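PDB 6GTQ: N-acetyltransferase from Escherichia coli, which probably transfers an acetyl group from acetyl-coenzyme A to an amino group of its substrate, as a member of the GNAT family. Local coordinates for residues E10-D15 with H37-H42; D17-R22 with E58-G63. The protein carries 1 engineered substitution. One frame throughout, in Å; residues are numbered along the deposited sequence.

Contact 1. Residues E10-D15 with H37-H42; sequences EILTDD and HLVRQH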
ATOM      1  N   GLU A  10       3.937   2.993 -11.980  1.00 54.48           N
ATOM      2  CA  GLU A  10       2.845   2.701 -12.897  1.00 53.06           C
ATOM      3  C   GLU A  10       2.209   1.359 -12.570  1.00 54.11           C
ATOM      4  O   GLU A  10       2.866   0.488 -12.005  1.00 53.77           O
ATOM      5  CB  GLU A  10       3.337   2.736 -14.363  1.00 55.96           C
ATOM      6  CG  GLU A  10       4.435   1.729 -14.693  1.00 68.63           C
ATOM      7  CD  GLU A  10       4.872   1.617 -16.141  1.00 94.44           C
ATOM      8  OE1 GLU A  10       4.940   0.474 -16.652  1.00 88.70           O
ATOM      9  OE2 GLU A  10       5.169   2.666 -16.759  1.00 94.81           O
ATOM     10  N   ILE A  11       0.936   1.187 -12.937  1.00 49.47           N
ATOM     11  CA  ILE A  11       0.228  -0.084 -12.789  1.00 47.94           C
ATOM     12  C   ILE A  11       0.826  -1.042 -13.828  1.00 53.84           C
ATOM     13  O   ILE A  11       1.216  -0.594 -14.910  1.00 54.95           O
ATOM     14  CB  ILE A  11      -1.324   0.079 -12.912  1.00 49.99           C
ATOM     15  CG1 ILE A  11      -2.051  -1.248 -12.590  1.00 49.54           C
ATOM     16  CG2 ILE A  11      -1.783   0.695 -14.269  1.00 50.72           C
ATOM     17  CD1 ILE A  11      -3.453  -1.115 -12.172  1.00 53.54           C
ATOM     18  N   LEU A  12       0.938  -2.336 -13.485  1.00 50.90           N
ATOM     19  CA  LEU A  12       1.473  -3.367 -14.372  1.00 51.87           C
ATOM     20  C   LEU A  12       0.758  -3.300 -15.722  1.00 57.91           C
ATOM     21  O   LEU A  12      -0.461  -3.222 -15.741  1.00 56.54           O
ATOM     22  CB  LEU A  12       1.306  -4.754 -13.720  1.00 51.58           C
ATOM     23  CG  LEU A  12       2.129  -5.897 -14.321  1.00 56.93           C
ATOM     24  CD1 LEU A  12       3.516  -5.945 -13.728  1.00 57.80           C
ATOM     25  CD2 LEU A  12       1.454  -7.223 -14.109  1.00 58.56           C
ATOM     26  N   THR A  13       1.513  -3.227 -16.832  1.00 58.78           N
ATOM     27  CA  THR A  13       0.952  -3.126 -18.191  1.00 60.91           C
ATOM     28  C   THR A  13       0.688  -4.521 -18.764  1.00 67.82           C
ATOM     29  O   THR A  13       1.612  -5.325 -18.896  1.00 68.70           O
ATOM     30  CB  THR A  13       1.823  -2.226 -19.091  1.00 70.02           C
ATOM     31  OG1 THR A  13       2.150  -1.021 -18.397  1.00 68.49           O
ATOM     32  CG2 THR A  13       1.151  -1.890 -20.417  1.00 71.40           C
ATOM     33  N   ASP A  14      -0.580  -4.781 -19.111  1.00 65.81           N
ATOM     34  CA  ASP A  14      -1.142  -6.035 -19.628  1.00 66.80           C
ATOM     35  C   ASP A  14      -0.347  -6.752 -20.741  1.00 70.88           C
ATOM     36  O   ASP A  14      -0.311  -7.988 -20.748  1.00 70.94           O
ATOM     37  CB  ASP A  14      -2.583  -5.805 -20.101  1.00 69.85           C
ATOM     38  CG  ASP A  14      -3.527  -5.476 -18.966  1.00 84.72           C
ATOM     39  OD1 ASP A  14      -3.781  -6.370 -18.125  1.00 85.97           O
ATOM     40  OD2 ASP A  14      -4.005  -4.325 -18.911  1.00 92.12           O
ATOM     41  N   ASP A  15       0.260  -6.007 -21.679  1.00 66.65           N
ATOM     42  CA  ASP A  15       1.000  -6.641 -22.774  1.00 67.01           C
ATOM     43  C   ASP A  15       2.477  -6.200 -22.845  1.00 68.44           C
ATOM     44  O   ASP A  15       3.077  -6.206 -23.920  1.00 70.09           O
ATOM     45  CB  ASP A  15       0.257  -6.430 -24.105  1.00 71.03           C
ATOM     46  CG  ASP A  15      -1.081  -7.150 -24.153  1.00 87.45           C
ATOM     47  OD1 ASP A  15      -2.074  -6.597 -23.624  1.00 88.44           O
ATOM     48  OD2 ASP A  15      -1.132  -8.271 -24.707  1.00 96.33           O
ATOM     49  N   HIS A  37       4.445 -15.145  -9.207  1.00 55.64           N
ATOM     50  CA  HIS A  37       2.995 -15.017  -8.971  1.00 54.69           C
ATOM     51  C   HIS A  37       2.357 -13.662  -9.269  1.00 55.12           C
ATOM     52  O   HIS A  37       1.180 -13.647  -9.633  1.00 54.67           O
ATOM     53  CB  HIS A  37       2.643 -15.432  -7.524  1.00 56.39           C
ATOM     54  CG  HIS A  37       2.827 -16.896  -7.266  1.00 62.79           C
ATOM     55  ND1 HIS A  37       1.948 -17.837  -7.781  1.00 65.96           N
ATOM     56  CD2 HIS A  37       3.814 -17.540  -6.602  1.00 66.66           C
ATOM     57  CE1 HIS A  37       2.420 -19.016  -7.405  1.00 67.67           C
ATOM     58  NE2 HIS A  37       3.540 -18.888  -6.693  1.00 68.62           N
ATOM     59  N   LEU A  38       3.090 -12.546  -9.096  1.00 49.40           N
ATOM     60  CA  LEU A  38       2.578 -11.181  -9.284  1.00 47.48           C
ATOM     61  C   LEU A  38       1.895 -10.931 -10.635  1.00 50.59           C
ATOM     62  O   LEU A  38       0.758 -10.448 -10.648  1.00 50.57           O
ATOM     63  CB  LEU A  38       3.676 -10.119  -9.033  1.00 47.18           C
ATOM     64  CG  LEU A  38       3.248  -8.651  -9.207  1.00 49.79           C
ATOM     65  CD1 LEU A  38       3.759  -7.793  -8.096  1.00 49.49           C
ATOM     66  CD2 LEU A  38       3.712  -8.096 -10.530  1.00 52.33           C
ATOM     67  N   VAL A  39       2.596 -11.205 -11.752  1.00 46.17           N
ATOM     68  CA  VAL A  39       2.092 -10.976 -13.108  1.00 45.23           C
ATOM     69  C   VAL A  39       0.811 -11.800 -13.382  1.00 51.51           C
ATOM     70  O   VAL A  39      -0.163 -11.235 -13.884  1.00 51.17           O
ATOM     71  CB  VAL A  39       3.197 -11.169 -14.189  1.00 48.86           C
ATOM     72  CG1 VAL A  39       2.643 -10.990 -15.593  1.00 48.47           C
ATOM     73  CG2 VAL A  39       4.365 -10.209 -13.963  1.00 48.11           C
ATOM     74  N   ARG A  40       0.789 -13.103 -13.022  1.00 50.02           N
ATOM     75  CA  ARG A  40      -0.402 -13.913 -13.284  1.00 51.12           C
ATOM     76  C   ARG A  40      -1.580 -13.516 -12.400  1.00 54.49           C
ATOM     77  O   ARG A  40      -2.694 -13.470 -12.904  1.00 54.59           O
ATOM     78  CB  ARG A  40      -0.126 -15.429 -13.256  1.00 54.65           C
ATOM     79  CG  ARG A  40       0.088 -16.073 -11.896  1.00 69.40           C
ATOM     80  CD  ARG A  40       0.229 -17.580 -12.015  1.00 79.91           C
ATOM     81  NE  ARG A  40      -0.855 -18.176 -12.800  1.00 88.35           N
ATOM     82  CZ  ARG A  40      -1.346 -19.394 -12.608  1.00103.50           C
ATOM     83  NH1 ARG A  40      -2.332 -19.846 -13.371  1.00 92.96           N
ATOM     84  NH2 ARG A  40      -0.863 -20.168 -11.643  1.00 91.86           N
ATOM     85  N   GLN A  41      -1.337 -13.146 -11.127  1.00 50.21           N
ATOM     86  CA  GLN A  41      -2.402 -12.708 -10.218  1.00 48.60           C
ATOM     87  C   GLN A  41      -3.012 -11.370 -10.620  1.00 49.86           C
ATOM     88  O   GLN A  41      -4.218 -11.193 -10.467  1.00 49.83           O
ATOM     89  CB  GLN A  41      -1.939 -12.715  -8.766  1.00 49.48           C
ATOM     90  CG  GLN A  41      -1.886 -14.144  -8.237  1.00 49.30           C
ATOM     91  CD  GLN A  41      -1.567 -14.274  -6.785  1.00 61.93           C
ATOM     92  OE1 GLN A  41      -1.712 -13.341  -5.982  1.00 59.47           O
ATOM     93  NE2 GLN A  41      -1.140 -15.460  -6.418  1.00 52.43           N
ATOM     94  N   HIS A  42      -2.206 -10.462 -11.190  1.00 44.87           N
ATOM     95  CA  HIS A  42      -2.681  -9.182 -11.703  1.00 43.68           C
ATOM     96  C   HIS A  42      -3.529  -9.450 -12.948  1.00 49.84           C
ATOM     97  O   HIS A  42      -4.702  -9.084 -12.984  1.00 49.07           O
ATOM     98  CB  HIS A  42      -1.504  -8.246 -12.019  1.00 43.65           C
ATOM     99  CG  HIS A  42      -1.902  -6.936 -12.639  1.00 46.18           C
ATOM    100  ND1 HIS A  42      -2.106  -5.809 -11.869  1.00 46.93           N
ATOM    101  CD2 HIS A  42      -2.094  -6.615 -13.938  1.00 48.01           C
ATOM    102  CE1 HIS A  42      -2.429  -4.847 -12.717  1.00 46.20           C
ATOM    103  NE2 HIS A  42      -2.445  -5.288 -13.973  1.00 47.39           N
TER
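Leu12 lies over the imidazole of His42, and through this pair the first strand of the GNAT fold, residues 8-11, is joined just past its end to the short helix 38-43 that precedes the second strand. The principal interaction is a CH-pi contact. Leu12 CB sits 3.8 Å from the centroid of the His42 ring and 7° off the ring normal, practically above the centre. Beyond CB the two side chains run past one another in opposite directions, which brings Leu12 CD2 to 3.6 Å from His42 CD2, next to the ring's attachment point. His42 CG is anti to the backbone N (chi1 176°), which carries it out from the helix. At the far end of the ring Ile11 CG1 comes within 3.6 Å of His42 CE1, while Ile11 CD1 reaches the edge in the ring plane.

Aliphatic packing continues along the helix. The two methyls of Leu12 divide the work: CD1 meets Leu38 CD2 at 3.9 Å, and CD2 lies 4.2 Å from Val39 CG2. Leu38 also packs against Ala49 and Ile51 of strand 48-53, so helix and first strand share a neighbour in the sheet.

The imidazole also has a polar partner in the sheet: its ND1 is hydrogen-bonded to the backbone N of Ala49, a tie that should restrict rotation of the ring. The other ring nitrogen, His42 NE2, has Leu12 O at 3.4 Å. Farther off, at the ring edge and near its plane, Asp14 OD1 lies 4.5 Å from His42 NE2 and might polarise the imidazole weakly.

Contact 2. Residues D17-R22 with E58-G63; sequences DYDLQR and ERQVLG
Asp19 and Gln60 are bridged through their backbones, their CA atoms 4.6 Å apart, where the loop 17-22 runs at 45° to the chain entering strand 61-74. Asp19 uses both its peptide groups: its N donates to Arg59 O at 3.1 Å, and its O accepts from Val61 N at 3.2 Å. Bonding to the two neighbours of Gln60 is the parallel-type pattern, here confined to a single bridge. The second bond is close to straight, with an N-H...O angle of 165°. In the GNAT fold this loop links the first strand to the first helix, 28-36, and the bridge holds it beside the start of the third strand. Just beyond, Leu62 and Gly63 form a classic beta bulge opposite Leu52.

Val61 is the apolar meeting point. Its CG2 lies 3.8 Å from Tyr18 CD2, the phenol ring being approached obliquely. Leu20 comes up to the same methyl, though the placement of its CD1 is doubtful. Tyr18 and Arg59 lie side by side and point the same way: Arg59 CB packs 3.7 Å from Tyr18 CD2, and Arg59 CD follows near CE2. A bend in the arginine chain (chi2 -75°) sets CD there. Asp19 and Gln60 also run alongside each other, with Asp19 OD2 4.0 Å from Gln60 CG.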
ATOM      1  N   ASP A  17       6.655  -6.463 -21.129  1.00 58.06           N
ATOM      2  CA  ASP A  17       7.668  -7.335 -20.522  1.00 57.73           C
ATOM      3  C   ASP A  17       8.504  -6.558 -19.497  1.00 60.99           C
ATOM      4  O   ASP A  17       8.870  -5.401 -19.731  1.00 61.11           O
ATOM      5  CB  ASP A  17       8.568  -7.992 -21.584  1.00 61.03           C
ATOM      6  CG  ASP A  17       7.894  -9.053 -22.437  1.00 70.16           C
ATOM      7  OD1 ASP A  17       6.964  -9.719 -21.937  1.00 69.02           O
ATOM      8  OD2 ASP A  17       8.318  -9.236 -23.597  1.00 81.54           O
ATOM      9  N   TYR A  18       8.795  -7.206 -18.357  1.00 56.79           N
ATOM     10  CA  TYR A  18       9.519  -6.622 -17.230  1.00 56.12           C
ATOM     11  C   TYR A  18      10.775  -7.395 -16.835  1.00 63.07           C
ATOM     12  O   TYR A  18      10.796  -8.623 -16.934  1.00 63.03           O
ATOM     13  CB  TYR A  18       8.570  -6.531 -16.029  1.00 54.98           C
ATOM     14  CG  TYR A  18       7.469  -5.510 -16.200  1.00 55.07           C
ATOM     15  CD1 TYR A  18       6.256  -5.852 -16.794  1.00 55.37           C
ATOM     16  CD2 TYR A  18       7.633  -4.197 -15.760  1.00 56.07           C
ATOM     17  CE1 TYR A  18       5.238  -4.911 -16.960  1.00 54.85           C
ATOM     18  CE2 TYR A  18       6.618  -3.251 -15.909  1.00 56.31           C
ATOM     19  CZ  TYR A  18       5.426  -3.611 -16.515  1.00 62.83           C
ATOM     20  OH  TYR A  18       4.436  -2.670 -16.661  1.00 66.68           O
ATOM     21  N   ASP A  19      11.823  -6.672 -16.377  1.00 61.70           N
ATOM     22  CA  ASP A  19      13.052  -7.293 -15.890  1.00 63.58           C
ATOM     23  C   ASP A  19      12.895  -7.448 -14.377  1.00 66.53           C
ATOM     24  O   ASP A  19      13.009  -6.478 -13.625  1.00 65.82           O
ATOM     25  CB  ASP A  19      14.307  -6.507 -16.296  1.00 67.82           C
ATOM     26  CG  ASP A  19      15.586  -7.290 -16.076  1.00 84.31           C
ATOM     27  OD1 ASP A  19      15.715  -8.400 -16.657  1.00 88.11           O
ATOM     28  OD2 ASP A  19      16.459  -6.800 -15.331  1.00 89.85           O
ATOM     29  N   LEU A  20      12.549  -8.662 -13.942  1.00 62.72           N
ATOM     30  CA  LEU A  20      12.330  -8.945 -12.517  1.00 61.70           C
ATOM     31  C   LEU A  20      13.312  -9.897 -11.812  1.00 67.84           C
ATOM     32  O   LEU A  20      13.555  -9.757 -10.615  1.00 67.72           O
ATOM     33  CB  LEU A  20      10.904  -9.468 -12.307  1.00 59.93           C
ATOM     34  CG  LEU A  20       9.732  -8.529 -12.599  1.00 61.92           C
ATOM     35  CD1 LEU A  20      10.063  -7.572 -13.734  1.00 61.83           C
ATOM     36  CD2 LEU A  20       8.486  -9.334 -12.928  1.00 61.69           C
ATOM     37  N   GLN A  21      13.869 -10.858 -12.545  1.00 67.09           N
ATOM     38  CA  GLN A  21      14.810 -11.828 -11.966  1.00 70.17           C
ATOM     39  C   GLN A  21      15.874 -11.249 -11.024  1.00 76.34           C
ATOM     40  O   GLN A  21      16.161 -11.871  -9.999  1.00 77.61           O
ATOM     41  CB  GLN A  21      15.488 -12.670 -13.064  1.00 73.71           C
ATOM     42  CG  GLN A  21      14.564 -13.711 -13.730  1.00 92.98           C
ATOM     43  CD  GLN A  21      13.905 -14.718 -12.797  1.00109.75           C
ATOM     44  OE1 GLN A  21      12.727 -15.066 -12.958  1.00100.28           O
ATOM     45  NE2 GLN A  21      14.641 -15.217 -11.810  1.00106.64           N
ATOM     46  N   ARG A  22      16.443 -10.076 -11.357  1.00 73.48           N
ATOM     47  CA  ARG A  22      17.486  -9.428 -10.558  1.00 75.28           C
ATOM     48  C   ARG A  22      17.002  -8.827  -9.225  1.00 75.64           C
ATOM     49  O   ARG A  22      17.830  -8.635  -8.333  1.00 77.85           O
ATOM     50  CB  ARG A  22      18.215  -8.368 -11.394  1.00 78.74           C
ATOM     51  N   GLU A  58      13.531  -1.647 -21.225  1.00 77.96           N
ATOM     52  CA  GLU A  58      13.875  -2.840 -20.493  1.00 76.42           C
ATOM     53  C   GLU A  58      13.020  -3.076 -19.265  1.00 76.90           C
ATOM     54  O   GLU A  58      12.918  -4.180 -18.792  1.00 76.54           O
ATOM     55  CB  GLU A  58      15.339  -2.762 -20.109  1.00 30.00           C
ATOM     56  CG  GLU A  58      16.297  -2.778 -21.291  1.00 30.00           C
ATOM     57  CD  GLU A  58      16.399  -1.467 -22.065  1.00 30.00           C
ATOM     58  OE1 GLU A  58      15.691  -0.508 -21.756  1.00 30.00           O
ATOM     59  OE2 GLU A  58      17.214  -1.382 -22.990  1.00 30.00           O
ATOM     60  N   ARG A  59      12.435  -2.014 -18.741  1.00 71.30           N
ATOM     61  CA  ARG A  59      11.525  -2.044 -17.577  1.00 67.84           C
ATOM     62  C   ARG A  59      12.044  -2.719 -16.296  1.00 68.82           C
ATOM     63  O   ARG A  59      11.394  -3.618 -15.764  1.00 67.40           O
ATOM     64  CB  ARG A  59      10.184  -2.669 -17.972  1.00 66.35           C
ATOM     65  CG  ARG A  59       9.334  -1.798 -18.881  1.00 77.04           C
ATOM     66  CD  ARG A  59       8.694  -0.654 -18.111  1.00 90.82           C
ATOM     67  NE  ARG A  59       8.225   0.404 -19.002  1.00 99.11           N
ATOM     68  CZ  ARG A  59       8.274   1.700 -18.712  1.00113.40           C
ATOM     69  NH1 ARG A  59       7.825   2.593 -19.582  1.00 99.60           N
ATOM     70  NH2 ARG A  59       8.772   2.102 -17.551  1.00100.28           N
ATOM     71  N   GLN A  60      13.207  -2.293 -15.809  1.00 64.60           N
ATOM     72  CA  GLN A  60      13.828  -2.916 -14.637  1.00 63.92           C
ATOM     73  C   GLN A  60      13.078  -2.525 -13.345  1.00 64.57           C
ATOM     74  O   GLN A  60      13.096  -1.360 -12.939  1.00 64.53           O
ATOM     75  CB  GLN A  60      15.309  -2.525 -14.560  1.00 68.39           C
ATOM     76  CG  GLN A  60      16.090  -3.231 -13.460  1.00 92.62           C
ATOM     77  CD  GLN A  60      17.574  -2.953 -13.517  1.00119.09           C
ATOM     78  OE1 GLN A  60      18.077  -2.295 -14.438  1.00115.35           O
ATOM     79  NE2 GLN A  60      18.308  -3.439 -12.518  1.00111.86           N
ATOM     80  N   VAL A  61      12.407  -3.503 -12.717  1.00 57.64           N
ATOM     81  CA  VAL A  61      11.611  -3.306 -11.503  1.00 54.79           C
ATOM     82  C   VAL A  61      12.495  -3.182 -10.270  1.00 58.64           C
ATOM     83  O   VAL A  61      13.260  -4.102  -9.968  1.00 60.14           O
ATOM     84  CB  VAL A  61      10.508  -4.391 -11.348  1.00 56.03           C
ATOM     85  CG1 VAL A  61       9.765  -4.258 -10.014  1.00 54.14           C
ATOM     86  CG2 VAL A  61       9.532  -4.333 -12.517  1.00 54.64           C
ATOM     87  N   LEU A  62      12.366  -2.050  -9.553  1.00 52.91           N
ATOM     88  CA  LEU A  62      13.127  -1.767  -8.337  1.00 53.83           C
ATOM     89  C   LEU A  62      12.226  -1.594  -7.102  1.00 56.47           C
ATOM     90  O   LEU A  62      12.634  -1.026  -6.091  1.00 57.28           O
ATOM     91  CB  LEU A  62      14.075  -0.561  -8.536  1.00 55.54           C
ATOM     92  CG  LEU A  62      15.265  -0.769  -9.499  1.00 61.53           C
ATOM     93  CD1 LEU A  62      15.970   0.529  -9.767  1.00 63.27           C
ATOM     94  CD2 LEU A  62      16.246  -1.811  -8.980  1.00 63.24           C
ATOM     95  N   GLY A  63      11.024  -2.135  -7.188  1.00 50.88           N
ATOM     96  CA  GLY A  63      10.042  -2.050  -6.122  1.00 49.43           C
ATOM     97  C   GLY A  63       8.643  -2.262  -6.636  1.00 52.69           C
ATOM     98  O   GLY A  63       8.365  -2.023  -7.815  1.00 51.95           O
TER

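How the contacts relate
Contacts 1 and 2 illustrate how consecutive parts of one chain segment can meet different elements of a fold: residues 10-15 leave the first strand and 17-22 lie in the loop that follows it. One partner is the helix preceding strand 48-53, the other the start of the adjacent strand 61-74. The centres are 12 Å apart, yet the contacts touch. Tyr18 OH probably forms hydrogen bonds with Thr13 N at 3.0 Å and Glu10 OE1 at 3.2 Å, while Tyr18 CE1 packs 3.8 Å from Leu12 CD1. In GNAT enzymes acetyl-coenzyme A typically binds near the junction of the fourth strand and following helix, which by analogy would be 90-101 and 110-129 here, elements that supply neither contact.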